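Local atomic coordinates of MP-4 (Mucuna pruriens, PDB entry 5DSS), a protein that contributes indirectly to snake venom neutralization by eliciting cross-reactive antibodies, and belongs to the Kunitz-type protease inhibitor family of plant seeds. Residues A[120-123]-A[124-127]. Residues are numbered along the deposited sequence; the frame is centred on the assembly and turned at random.
Sequences GGEM and LRGG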
ATOM      1  N   GLY A 120      17.617  -5.527  -4.926  1.00 34.19           N
ATOM      2  CA  GLY A 120      16.795  -5.275  -6.107  1.00 31.71           C
ATOM      3  C   GLY A 120      17.347  -4.095  -6.884  1.00 29.52           C
ATOM      4  O   GLY A 120      18.547  -4.054  -7.147  1.00 27.66           O
ATOM      5  N   GLY A 121      16.492  -3.145  -7.270  1.00 27.76           N
ATOM      6  CA  GLY A 121      17.031  -1.978  -7.938  1.00 27.30           C
ATOM      7  C   GLY A 121      16.141  -1.102  -8.766  1.00 27.85           C
ATOM      8  O   GLY A 121      15.920   0.053  -8.403  1.00 27.30           O
ATOM      9  N   GLU A 122      15.664  -1.629  -9.898  1.00 27.92           N
ATOM     10  CA  GLU A 122      14.830  -0.854 -10.809  1.00 25.42           C
ATOM     11  C   GLU A 122      13.379  -1.024 -10.413  1.00 24.04           C
ATOM     12  O   GLU A 122      12.827  -2.107 -10.491  1.00 24.21           O
ATOM     13  CB  GLU A 122      15.074  -1.266 -12.268  1.00 26.35           C
ATOM     14  CG  GLU A 122      14.974  -0.093 -13.256  1.00 28.59           C
ATOM     15  CD  GLU A 122      15.869  -0.236 -14.492  1.00 29.00           C
ATOM     16  OE1 GLU A 122      16.975  -0.826 -14.372  1.00 28.49           O
ATOM     17  OE2 GLU A 122      15.469   0.256 -15.582  1.00 28.65           O
ATOM     18  N   MET A 123      12.789   0.067  -9.956  1.00 23.99           N
ATOM     19  CA  MET A 123      11.375   0.151  -9.573  1.00 24.73           C
ATOM     20  C   MET A 123      10.442   0.228 -10.798  1.00 24.03           C
ATOM     21  O   MET A 123      10.564   1.147 -11.610  1.00 24.66           O
ATOM     22  CB  MET A 123      11.167   1.407  -8.696  1.00 25.89           C
ATOM     23  CG  MET A 123      11.350   2.732  -9.465  1.00 26.29           C
ATOM     24  SD  MET A 123      11.191   4.190  -8.405  1.00 30.25           S
ATOM     25  CE  MET A 123      10.621   5.427  -9.588  1.00 27.89           C
ATOM     26  N   LEU A 124       9.494  -0.698 -10.919  1.00 22.92           N
ATOM     27  CA  LEU A 124       8.569  -0.691 -12.064  1.00 22.51           C
ATOM     28  C   LEU A 124       7.685   0.548 -12.101  1.00 23.28           C
ATOM     29  O   LEU A 124       7.449   1.212 -11.080  1.00 23.91           O
ATOM     30  CB  LEU A 124       7.678  -1.947 -12.100  1.00 21.45           C
ATOM     31  CG  LEU A 124       8.111  -3.168 -12.926  1.00 20.92           C
ATOM     32  CD1 LEU A 124       7.540  -4.444 -12.310  1.00 19.90           C
ATOM     33  CD2 LEU A 124       7.716  -3.036 -14.399  1.00 20.02           C
ATOM     34  N   ARG A 125       7.193   0.843 -13.294  1.00 22.56           N
ATOM     35  CA  ARG A 125       6.315   1.969 -13.494  1.00 22.78           C
ATOM     36  C   ARG A 125       4.885   1.449 -13.279  1.00 23.34           C
ATOM     37  O   ARG A 125       4.617   0.256 -13.511  1.00 23.32           O
ATOM     38  CB  ARG A 125       6.527   2.537 -14.918  1.00 21.22           C
ATOM     39  CG  ARG A 125       7.652   3.577 -15.053  1.00 20.48           C
ATOM     40  CD  ARG A 125       8.731   3.263 -16.109  1.00 16.97           C
ATOM     41  NE  ARG A 125       9.656   2.246 -15.598  1.00 15.73           N
ATOM     42  CZ  ARG A 125      10.855   1.937 -16.108  1.00 14.06           C
ATOM     43  NH1 ARG A 125      11.352   2.558 -17.182  1.00 12.73           N
ATOM     44  NH2 ARG A 125      11.563   0.983 -15.526  1.00 12.48           N
ATOM     45  N   GLY A 126       3.983   2.320 -12.826  1.00 22.41           N
ATOM     46  CA  GLY A 126       2.584   1.986 -12.718  1.00 20.87           C
ATOM     47  C   GLY A 126       1.732   2.746 -11.707  1.00 20.03           C
ATOM     48  O   GLY A 126       2.246   3.390 -10.797  1.00 18.32           O
ATOM     49  N   GLY A 127       0.413   2.623 -11.902  1.00 17.63           N
ATOM     50  CA  GLY A 127      -0.576   3.247 -11.049  1.00 14.97           C
ATOM     51  C   GLY A 127      -1.338   2.176 -10.307  1.00 13.64           C
ATOM     52  O   GLY A 127      -1.586   1.081 -10.827  1.00 12.23           O
TER
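Glu122 and Arg125 reach toward one another along an extended piece of chain at the protein surface. The pair forms a long salt bridge, with Glu122 OE2 4.0 Å from Arg125 NH2. The carboxylate oxygen lies at the edge of the guanidinium group, near its plane. The planes of the two flat groups are nearly parallel, 24° apart. Arg125 turns back along the chain to get there. Its CG stands beside the backbone N (chi1 -87°), and bends at chi2 and chi3 carry the guanidinium toward Glu122. The same NH2 is also 4.0 Å from Met123 O, which lies oblique to the guanidinium; no hydrogen bond joins them.

Met123 and Leu124 are joined by the peptide bond and have the most surface buried here. Met123 CB is 3.5 Å from Leu124 N, and Leu124 CB is 3.8 Å from Met123 C. The contact is thus the root of each side chain against the shared peptide. Beyond it the side chains leave the backbone in different directions. That of Met123 is extended beyond CG and touches Ser97 and Phe99 of strand 97-99, while Leu124 touches Lys100 and is hydrogen-bonded through its backbone to Leu98. Arg125 also touches Asp147, a second acidic residue, and Gly127 bonds through its backbone to Cys145. The segment thus runs from a surface loop past strand 97-99 into the antiparallel pair 126-130 and 142-146, consistent with the beta-trefoil fold of this family.

No hydrogen bond links residues 120-123 to residues 124-127. With both charged residues exposed and their atoms well separated, the ion pair is probably weak and screened by solvent, an electrostatic attraction more than a tight bond.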